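Local coordinates for alginate lyase, family PL7 (Zobellia galactanivorans, PDB 4BE3), which cleaves alginate as an exolytic polysaccharide lyase of family PL7, probably acting on mannuronate-containing chains, at residues E39-E43 with T44-V48; D179-A182 with L183-F187; E270-L273 with V274-G278; G284-A287 with K288-N292. One frame throughout, in Å; residues are numbered along the deposited sequence. Where two conformers were deposited one is given.

Contact 1: E39-E43 with T44-V48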
loop_
_atom_site.group_PDB
_atom_site.type_symbol
_atom_site.label_atom_id
_atom_site.label_comp_id
_atom_site.label_asym_id
_atom_site.label_seq_id
_atom_site.Cartn_x
_atom_site.Cartn_y
_atom_site.Cartn_z
ATOM N N GLU A 39 4.701 -26.886 13.731
ATOM C CA GLU A 39 4.864 -27.804 14.871
ATOM C C GLU A 39 3.568 -27.753 15.607
ATOM O O GLU A 39 2.962 -26.691 15.751
ATOM C CB GLU A 39 6.034 -27.388 15.876
ATOM C CG GLU A 39 6.276 -28.611 16.755
ATOM C CD GLU A 39 7.669 -28.742 17.259
ATOM O OE1 GLU A 39 8.712 -28.448 16.543
ATOM O OE2 GLU A 39 7.708 -29.171 18.431
ATOM N N HIS A 40 3.109 -28.949 16.022
ATOM C CA HIS A 40 1.837 -29.097 16.733
ATOM C C HIS A 40 2.108 -29.276 18.222
ATOM O O HIS A 40 2.978 -30.058 18.597
ATOM C CB HIS A 40 0.986 -30.337 16.161
ATOM C CG HIS A 40 -0.387 -30.409 16.831
ATOM N ND1 HIS A 40 -1.384 -29.450 16.603
ATOM C CD2 HIS A 40 -0.884 -31.257 17.849
ATOM C CE1 HIS A 40 -2.461 -29.703 17.387
ATOM N NE2 HIS A 40 -2.163 -30.815 18.151
ATOM N N GLU A 41 1.403 -28.572 19.098
ATOM C CA GLU A 41 1.630 -28.710 20.534
ATOM C C GLU A 41 0.374 -28.555 21.385
ATOM O O GLU A 41 -0.251 -27.475 21.344
ATOM C CB GLU A 41 2.560 -27.627 20.981
ATOM C CG GLU A 41 3.142 -27.860 22.357
ATOM C CD GLU A 41 3.812 -26.571 22.819
ATOM O OE1 GLU A 41 3.160 -25.506 22.675
ATOM O OE2 GLU A 41 4.970 -26.671 23.232
ATOM N N ASN A 42 -0.002 -29.620 22.154
ATOM C CA ASN A 42 -1.411 -29.742 22.742
ATOM C C ASN A 42 -2.471 -29.322 21.724
ATOM O O ASN A 42 -2.617 -30.002 20.734
ATOM C CB ASN A 42 -1.580 -28.967 24.070
ATOM C CG ASN A 42 -0.298 -28.982 24.906
ATOM O OD1 ASN A 42 0.229 -30.052 25.194
ATOM N ND2 ASN A 42 0.237 -27.796 25.255
ATOM N N GLU A 43 -3.173 -28.215 21.899
ATOM C CA GLU A 43 -4.242 -27.940 20.959
ATOM C C GLU A 43 -3.969 -26.840 19.953
ATOM O O GLU A 43 -4.906 -26.437 19.322
ATOM C CB GLU A 43 -5.535 -27.608 21.695
ATOM C CG GLU A 43 -6.122 -28.780 22.497
ATOM C CD GLU A 43 -5.441 -28.940 23.854
ATOM O OE1 GLU A 43 -5.257 -27.931 24.579
ATOM O OE2 GLU A 43 -5.063 -30.083 24.200
ATOM N N THR A 44 -2.711 -26.378 19.797
ATOM C CA THR A 44 -2.361 -25.295 18.840
ATOM C C THR A 44 -1.272 -25.724 17.836
ATOM O O THR A 44 -0.334 -26.406 18.172
ATOM C CB THR A 44 -1.801 -24.080 19.630
ATOM O OG1 THR A 44 -2.705 -23.805 20.679
ATOM C CG2 THR A 44 -1.596 -22.763 18.776
ATOM N N ASP A 45 -1.419 -25.265 16.591
ATOM C CA ASP A 45 -0.374 -25.438 15.588
ATOM C C ASP A 45 0.449 -24.096 15.529
ATOM O O ASP A 45 -0.165 -23.017 15.636
ATOM C CB ASP A 45 -1.036 -25.671 14.271
ATOM C CG ASP A 45 -1.728 -27.094 14.246
ATOM O OD1 ASP A 45 -1.070 -28.056 14.664
ATOM O OD2 ASP A 45 -2.865 -27.161 13.811
ATOM N N TRP A 46 1.752 -24.191 15.252
ATOM C CA TRP A 46 2.602 -22.978 15.253
ATOM C C TRP A 46 3.448 -23.033 14.010
ATOM O O TRP A 46 3.861 -24.108 13.594
ATOM C CB TRP A 46 3.593 -23.049 16.527
ATOM C CG TRP A 46 2.893 -23.006 17.832
ATOM C CD1 TRP A 46 2.344 -24.076 18.558
ATOM C CD2 TRP A 46 2.665 -21.818 18.667
ATOM N NE1 TRP A 46 1.700 -23.604 19.705
ATOM C CE2 TRP A 46 1.890 -22.277 19.846
ATOM C CE3 TRP A 46 3.037 -20.476 18.570
ATOM C CZ2 TRP A 46 1.468 -21.394 20.853
ATOM C CZ3 TRP A 46 2.622 -19.583 19.592
ATOM C CH2 TRP A 46 1.882 -20.047 20.715
ATOM N N VAL A 47 3.764 -21.870 13.449
ATOM C CA VAL A 47 4.651 -21.790 12.385
ATOM C C VAL A 47 6.049 -21.560 13.027
ATOM O O VAL A 47 6.169 -20.558 13.815
ATOM C CB VAL A 47 4.329 -20.559 11.534
ATOM C CG1 VAL A 47 5.370 -20.440 10.455
ATOM C CG2 VAL A 47 2.860 -20.691 10.955
ATOM N N VAL A 48 6.998 -22.433 12.708
ATOM C CA VAL A 48 8.299 -22.348 13.340
ATOM C C VAL A 48 9.210 -21.668 12.397
ATOM O O VAL A 48 9.286 -22.079 11.234
ATOM C CB VAL A 48 8.840 -23.750 13.659
ATOM C CG1 VAL A 48 10.289 -23.738 14.243
ATOM C CG2 VAL A 48 7.964 -24.499 14.659
HETATM O O HOH W 1 0.796 -25.009 21.906
HETATM O O HOH W 2 -2.272 -26.034 22.805
#
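His40 and Asp45 face each other across a non-hydrogen-bonded antiparallel pair, and His40 ND1 donates to Asp45 OD1 at the edge of the imidazole, a very short bond of doubtful exact length. Ring and carboxylate planes stand 53° apart. With CG anti to the backbone N (chi1 -175°), His40 carries its ring alongside the neighbouring strand. The other oxygen, Asp45 OD2, forms a salt bridge with Lys2, and an alanine for the aspartate would probably leave the imidazole N-H and this lysine charge without their mate. On the other face lie Glu39, Glu41, Thr44 and Trp46. Water 1 ties Trp46 NE1 (2.8 Å) to Glu41 OE1, itself salt-bridged to Lys87, while Thr44 CG2 lies over one face of the indole, toward its rim. Glu39 CB meets Val48 CG2 at 3.7 Å. The backbone sets this register: Glu39 N donates to Trp46 O (2.9 Å) and Trp46 N to Glu39 O (2.8 Å), and a type II' turn from Glu41 to Thr44 closes the hairpin. Strand 36-41 is an outermost strand of the seven-stranded sheet within the chain; strand 44-52 separates it from strand 295-306, where Trp299 meets the Trp46 ring.

Contact 2: D179-A182 with L183-F187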
loop_
_atom_site.group_PDB
_atom_site.type_symbol
_atom_site.label_atom_id
_atom_site.label_comp_id
_atom_site.label_asym_id
_atom_site.label_seq_id
_atom_site.Cartn_x
_atom_site.Cartn_y
_atom_site.Cartn_z
ATOM N N ASP A 179 11.035 -8.516 35.506
ATOM C CA ASP A 179 9.765 -8.385 34.810
ATOM C C ASP A 179 9.862 -9.027 33.368
ATOM O O ASP A 179 9.038 -8.721 32.525
ATOM C CB ASP A 179 9.403 -6.894 34.664
ATOM C CG ASP A 179 10.473 -6.091 33.927
ATOM O OD1 ASP A 179 11.723 -6.439 34.068
ATOM O OD2 ASP A 179 10.117 -5.135 33.114
ATOM N N GLY A 180 10.809 -9.899 33.095
ATOM C CA GLY A 180 10.918 -10.402 31.678
ATOM C C GLY A 180 10.012 -11.559 31.268
ATOM O O GLY A 180 9.069 -11.966 31.977
ATOM N N ILE A 181 10.377 -12.139 30.127
ATOM C CA ILE A 181 9.494 -13.101 29.388
ATOM C C ILE A 181 10.340 -14.340 29.219
ATOM O O ILE A 181 11.443 -14.258 28.724
ATOM C CB ILE A 181 9.085 -12.491 27.991
ATOM C CG1 ILE A 181 8.333 -11.142 28.198
ATOM C CG2 ILE A 181 8.292 -13.607 27.236
ATOM C CD1 ILE A 181 6.998 -11.205 28.980
ATOM N N ALA A 182 9.805 -15.503 29.635
ATOM C CA ALA A 182 10.513 -16.809 29.531
ATOM C C ALA A 182 10.532 -17.353 28.072
ATOM O O ALA A 182 9.656 -17.016 27.260
ATOM C CB ALA A 182 9.783 -17.837 30.504
ATOM N N LEU A 183 11.461 -18.216 27.757
ATOM C CA LEU A 183 11.271 -19.053 26.541
ATOM C C LEU A 183 10.011 -19.796 26.646
ATOM O O LEU A 183 9.645 -20.299 27.732
ATOM C CB LEU A 183 12.443 -20.084 26.374
ATOM C CG LEU A 183 13.835 -19.392 26.226
ATOM C CD1 LEU A 183 14.844 -20.506 26.124
ATOM C CD2 LEU A 183 13.846 -18.477 24.930
ATOM N N GLY A 184 9.270 -19.850 25.528
ATOM C CA GLY A 184 8.064 -20.678 25.533
ATOM C C GLY A 184 6.889 -19.878 26.101
ATOM O O GLY A 184 5.758 -20.427 26.201
ATOM N N GLU A 185 7.099 -18.612 26.452
ATOM C CA GLU A 185 6.000 -17.778 27.008
ATOM C C GLU A 185 5.386 -16.899 25.887
ATOM O O GLU A 185 6.113 -16.134 25.241
ATOM C CB GLU A 185 6.505 -16.858 28.106
ATOM C CG GLU A 185 5.386 -16.063 28.761
ATOM C CD GLU A 185 5.812 -15.322 30.050
ATOM O OE1 GLU A 185 7.036 -15.283 30.404
ATOM O OE2 GLU A 185 4.914 -14.895 30.789
ATOM N N GLU A 186 4.057 -16.997 25.654
ATOM C CA GLU A 186 3.413 -16.251 24.589
ATOM C C GLU A 186 3.438 -14.760 24.794
ATOM O O GLU A 186 3.130 -14.287 25.881
ATOM C CB GLU A 186 1.926 -16.699 24.502
ATOM C CG GLU A 186 1.864 -18.093 24.009
ATOM C CD GLU A 186 0.465 -18.595 23.542
ATOM O OE1 GLU A 186 -0.323 -17.850 22.993
ATOM O OE2 GLU A 186 0.229 -19.797 23.686
ATOM N N PHE A 187 3.711 -13.970 23.720
ATOM C CA PHE A 187 3.421 -12.533 23.797
ATOM C C PHE A 187 3.000 -12.070 22.375
ATOM O O PHE A 187 3.170 -12.846 21.401
ATOM C CB PHE A 187 4.665 -11.709 24.309
ATOM C CG PHE A 187 5.907 -11.842 23.460
ATOM C CD1 PHE A 187 6.730 -12.947 23.650
ATOM C CD2 PHE A 187 6.202 -10.856 22.509
ATOM C CE1 PHE A 187 7.941 -13.055 22.902
ATOM C CE2 PHE A 187 7.424 -10.943 21.757
ATOM C CZ PHE A 187 8.294 -12.030 21.978
HETATM O O HOH W 3 7.791 -14.346 32.679
HETATM O O HOH W 4 8.746 -16.160 24.535
#
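Glu185 reaches back over the type II beta turn formed by Ala182 to Glu185 and takes the peptide N-H of Ala182 with its carboxylate, a side-chain-to-backbone bond in addition to the turn's own bond. The side-chain bond is the shorter and straighter: Ala182 N is 2.9 Å from Glu185 OE1, with an N-H...O angle of 167°, and meets the anti lone pair of that oxygen. The turn bond, from Glu185 N to Ala182 O, is longer (3.1 Å) and more bent, its donor standing above the carbonyl plane. CG of Glu185 is anti to the backbone N (chi1 -176°) and the chain runs extended from there, which carries the carboxylate to the start of the turn; OE2 is hydrogen-bonded to His207 NE2. Ile181 crosses this chain at about a right angle, its CG2 branch lying against Glu185 CB at 3.8 Å. The same methyl touches Phe187 CD1 at 4.0 Å, so one methyl contacts both the glutamate stem and the ring. Gly184 adopts a positive phi (85°), where a side chain would jam against the preceding carbonyl. Water 3 links Glu185 OE1 to Gly180 O. Beyond the turn the chain enters strand 187-194, having left strand 181-182 of the other sheet. Water 4 donates to Ala182 O (3.0 Å) and Glu185 O (2.7 Å), resting in the plane of the Phe187 ring at its edge.

Contact 3: E270-L273 with V274-G278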
loop_
_atom_site.group_PDB
_atom_site.type_symbol
_atom_site.label_atom_id
_atom_site.label_comp_id
_atom_site.label_asym_id
_atom_site.label_seq_id
_atom_site.Cartn_x
_atom_site.Cartn_y
_atom_site.Cartn_z
ATOM N N GLU A 270 35.898 -7.812 18.608
ATOM C CA GLU A 270 36.843 -6.706 18.390
ATOM C C GLU A 270 36.483 -5.926 17.150
ATOM O O GLU A 270 36.741 -4.739 17.040
ATOM C CB GLU A 270 38.337 -7.278 18.355
ATOM C CG GLU A 270 38.754 -7.948 19.664
ATOM C CD GLU A 270 37.930 -9.247 20.018
ATOM O OE1 GLU A 270 37.584 -9.982 19.028
ATOM O OE2 GLU A 270 37.540 -9.497 21.249
ATOM N N ASP A 271 35.889 -6.551 16.174
ATOM C CA ASP A 271 35.519 -5.800 14.981
ATOM C C ASP A 271 34.275 -4.912 15.119
ATOM O O ASP A 271 34.149 -3.930 14.419
ATOM C CB ASP A 271 35.355 -6.741 13.781
ATOM C CG ASP A 271 36.773 -7.407 13.399
ATOM O OD1 ASP A 271 37.859 -6.960 13.917
ATOM O OD2 ASP A 271 36.776 -8.370 12.628
ATOM N N ASN A 272 33.336 -5.268 15.995
ATOM C CA ASN A 272 32.194 -4.375 16.209
ATOM C C ASN A 272 31.599 -4.835 17.580
ATOM O O ASN A 272 30.906 -5.850 17.650
ATOM C CB ASN A 272 31.137 -4.641 15.169
ATOM C CG ASN A 272 30.007 -3.666 15.277
ATOM O OD1 ASN A 272 29.457 -3.412 16.367
ATOM N ND2 ASN A 272 29.572 -3.164 14.124
ATOM N N LEU A 273 31.971 -4.128 18.618
ATOM C CA LEU A 273 31.502 -4.475 19.991
ATOM C C LEU A 273 30.011 -4.403 20.240
ATOM O O LEU A 273 29.577 -4.808 21.258
ATOM C CB LEU A 273 32.221 -3.638 21.120
ATOM C CG LEU A 273 32.205 -4.396 22.461
ATOM C CD1 LEU A 273 33.106 -5.603 22.406
ATOM C CD2 LEU A 273 32.704 -3.536 23.646
ATOM N N VAL A 274 29.177 -3.856 19.336
ATOM C CA VAL A 274 27.736 -3.805 19.548
ATOM C C VAL A 274 27.009 -4.945 18.845
ATOM O O VAL A 274 26.054 -5.540 19.397
ATOM C CB VAL A 274 27.143 -2.499 19.019
ATOM C CG1 VAL A 274 25.566 -2.420 19.134
ATOM C CG2 VAL A 274 27.791 -1.352 19.817
ATOM N N TRP A 275 27.538 -5.341 17.666
ATOM C CA TRP A 275 26.793 -6.342 16.823
ATOM C C TRP A 275 27.572 -7.618 16.488
ATOM O O TRP A 275 26.933 -8.523 15.975
ATOM C CB TRP A 275 26.468 -5.665 15.425
ATOM C CG TRP A 275 25.577 -4.485 15.603
ATOM C CD1 TRP A 275 25.904 -3.129 15.603
ATOM C CD2 TRP A 275 24.105 -4.521 15.792
ATOM N NE1 TRP A 275 24.760 -2.363 15.769
ATOM C CE2 TRP A 275 23.681 -3.144 15.933
ATOM C CE3 TRP A 275 23.173 -5.554 15.934
ATOM C CZ2 TRP A 275 22.311 -2.809 16.141
ATOM C CZ3 TRP A 275 21.788 -5.226 16.108
ATOM C CH2 TRP A 275 21.371 -3.900 16.201
ATOM N N SER A 276 28.918 -7.680 16.697
ATOM C CA SER A 276 29.666 -8.925 16.357
ATOM C C SER A 276 29.827 -9.699 17.654
ATOM O O SER A 276 30.524 -9.262 18.524
ATOM C CB SER A 276 31.081 -8.578 15.731
ATOM O OG SER A 276 30.715 -7.898 14.471
ATOM N N THR A 277 29.099 -10.825 17.740
ATOM C CA THR A 277 28.882 -11.438 19.035
ATOM C C THR A 277 29.833 -12.602 19.391
ATOM O O THR A 277 29.803 -13.070 20.508
ATOM C CB THR A 277 27.455 -11.973 19.072
ATOM O OG1 THR A 277 27.197 -12.750 17.864
ATOM C CG2 THR A 277 26.477 -10.783 18.956
ATOM N N GLY A 278 30.623 -13.066 18.423
ATOM C CA GLY A 278 31.701 -14.051 18.764
ATOM C C GLY A 278 31.131 -15.338 19.358
ATOM O O GLY A 278 31.749 -15.911 20.233
#
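Asn272 OD1 is gripped by two successive peptide N-H groups, those of Val274 and Trp275, each with its nitrogen 3.0 Å away. The bond to Val274 N closes an Asx turn and, together with a bond from Ser276 N to Asn272 O (2.9 Å), makes an Asx motif of the kind that begins helices, although no regular helix follows here. The two donors approach the amide oxygen differently: Val274 N lies in the carbonyl plane, whereas Trp275 N comes from above it, 55° out. CG of Asn272 is anti to its own N (chi1 -175°), which sets the amide beside the residue's carbonyl carbon, toward the N-H groups that follow. The backbone oxygen of Asn272 also receives a weak bond from Trp275 N. Amide and indole lie side by side, pointing the same way with planes 80° apart, and Asn272 OD1 meets the ring edge at Trp275 CD1, 3.6 Å off. The stretch belongs to the long loop between strand 260-262 and helix 286-291; a backbone bond between Val274 and Ala101 ties it to a neighbouring loop, and Asn265 ND2, earlier in its own loop, is hydrogen-bonded to Trp275 O. The side chain of Trp275 is about 13 Å from the bound meso-tartaric acid. At the base of the side chain, Asn272 CB lies 3.4 Å from Ser276 OG, while one face of the Trp275 ring carries the Val274 CG1 methyl, offset toward its rim.

Contact 4: G284-A287 with K288-N292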
loop_
_atom_site.group_PDB
_atom_site.type_symbol
_atom_site.label_atom_id
_atom_site.label_comp_id
_atom_site.label_asym_id
_atom_site.label_seq_id
_atom_site.Cartn_x
_atom_site.Cartn_y
_atom_site.Cartn_z
ATOM N N GLY A 284 30.172 -22.811 10.407
ATOM C CA GLY A 284 29.084 -22.690 9.483
ATOM C C GLY A 284 28.265 -23.967 9.305
ATOM O O GLY A 284 27.296 -23.974 8.511
ATOM N N ASP A 285 28.578 -25.007 10.062
ATOM C CA ASP A 285 27.885 -26.270 9.838
ATOM C C ASP A 285 26.550 -26.205 10.533
ATOM O O ASP A 285 26.472 -26.182 11.764
ATOM C CB ASP A 285 28.728 -27.389 10.469
ATOM C CG ASP A 285 28.134 -28.781 10.265
ATOM O OD1 ASP A 285 26.984 -29.104 10.587
ATOM O OD2 ASP A 285 28.944 -29.647 9.897
ATOM N N ILE A 286 25.477 -26.214 9.768
ATOM C CA ILE A 286 24.160 -25.922 10.378
ATOM C C ILE A 286 23.750 -27.054 11.329
ATOM O O ILE A 286 23.251 -26.804 12.417
ATOM C CB ILE A 286 23.046 -25.549 9.302
ATOM C CG1 ILE A 286 23.554 -24.317 8.433
ATOM C CG2 ILE A 286 21.607 -25.566 9.913
ATOM C CD1 ILE A 286 22.538 -23.734 7.346
ATOM N N ALA A 287 23.894 -28.334 10.913
ATOM C CA ALA A 287 23.537 -29.420 11.794
ATOM C C ALA A 287 24.358 -29.369 13.100
ATOM O O ALA A 287 23.786 -29.614 14.141
ATOM C CB ALA A 287 23.805 -30.841 11.082
ATOM N N LYS A 288 25.649 -29.027 13.082
ATOM C CA LYS A 288 26.416 -28.976 14.355
ATOM C C LYS A 288 25.944 -27.761 15.274
ATOM O O LYS A 288 25.806 -27.891 16.470
ATOM C CB LYS A 288 27.958 -28.795 14.101
ATOM C CG LYS A 288 28.660 -30.042 13.626
ATOM C CD LYS A 288 30.165 -29.744 13.632
ATOM C CE LYS A 288 30.884 -30.843 12.802
ATOM N NZ LYS A 288 31.833 -30.314 11.761
ATOM N N GLN A 289 25.594 -26.650 14.648
ATOM C CA GLN A 289 25.046 -25.510 15.414
ATOM C C GLN A 289 23.693 -25.929 16.038
ATOM O O GLN A 289 23.409 -25.687 17.189
ATOM C CB GLN A 289 24.834 -24.328 14.427
ATOM C CG GLN A 289 26.224 -23.713 14.076
ATOM C CD GLN A 289 25.983 -22.624 13.067
ATOM O OE1 GLN A 289 25.674 -21.519 13.480
ATOM N NE2 GLN A 289 26.088 -22.905 11.766
ATOM N N TYR A 290 22.885 -26.642 15.281
ATOM C CA TYR A 290 21.619 -27.074 15.825
ATOM C C TYR A 290 21.732 -28.044 16.981
ATOM O O TYR A 290 20.836 -28.131 17.812
ATOM C CB TYR A 290 20.671 -27.684 14.748
ATOM C CG TYR A 290 19.956 -26.629 13.900
ATOM C CD1 TYR A 290 20.235 -25.277 14.086
ATOM C CD2 TYR A 290 19.187 -27.014 12.790
ATOM C CE1 TYR A 290 19.585 -24.282 13.228
ATOM C CE2 TYR A 290 18.563 -26.107 11.952
ATOM C CZ TYR A 290 18.672 -24.754 12.212
ATOM O OH TYR A 290 18.026 -23.881 11.350
ATOM N N ALA A 291 22.797 -28.853 16.975
ATOM C CA ALA A 291 22.993 -29.820 18.020
ATOM C C ALA A 291 23.624 -29.215 19.233
ATOM O O ALA A 291 23.676 -29.847 20.319
ATOM C CB ALA A 291 23.902 -30.981 17.486
ATOM N N ASN A 292 24.107 -27.990 19.113
ATOM C CA ASN A 292 24.875 -27.427 20.303
ATOM C C ASN A 292 24.325 -26.034 20.708
ATOM O O ASN A 292 25.069 -25.209 21.285
ATOM C CB ASN A 292 26.359 -27.279 19.912
ATOM C CG ASN A 292 27.057 -28.658 19.822
ATOM O OD1 ASN A 292 27.145 -29.276 18.741
ATOM N ND2 ASN A 292 27.389 -29.190 20.949
#
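Asp285 and Lys288 meet twice, once through the lysine's backbone N-H and once through opposite charges. In the salt bridge Asp285 OD2 and Lys288 NZ are 3.5 Å apart, rather long, and the two side chains cross at about a right angle, the lysine CG lying 3.6 Å from Asp285 CG before the chain bends at its last torsion toward the carboxylate. The other oxygen, Asp285 OD1, accepts from Lys288 N at 2.8 Å and is met from above the carboxylate plane. This is a classical N-cap: Asp285 immediately precedes helix 286-291, and its side chain satisfies an N-H of the first turn. An alanine at this position would probably deprive that N-H of its side-chain acceptor and the lysine ammonium of its counter-charge, so that the helix start would be less firmly fixed. Gly284, just ahead, has phi of 88°, a conformation that a side chain would crowd.

Among the backbone bonds, Gln289 N donates to Asp285 O (3.1 Å) and Tyr290 N to Ile286 O (2.9 Å). Gln289 NE2 adds a weak bond to the same Asp285 O, its stronger partner being Ser54 O. Apolar contact comes from Ile286, whose CG2 methyl sits over one face of the Tyr290 ring, 3.8 Å from the centroid and 17° off the normal, a CH-pi contact between side chains that point the same way. Both residues also rest on Pro52 of strand 44-52, and Tyr290 OH is hydrogen-bonded to Asp34 O.

How the contacts relate
Along the chain the four contacts follow in series; none nests within or crosses another. Contact 1 closes the hairpin between strands 36-41 and 44-52 at one side of the seven-stranded sheet. Contact 2 turns the chain out of strand 181-182, in the other, larger sheet, and delivers it to strand 187-194 of the seven-stranded one, bridging the two sheets of the jelly-roll sandwich. Contact 3 shapes the loop before helix 286-291, and contact 4 caps that helix, which leads to strand 295-306. Contacts 1 and 2, with centres about 17 Å apart, meet where Glu186, in one of its two conformers, packs against Trp46; contacts 1 and 3 lie on opposite sides of the chain's centre.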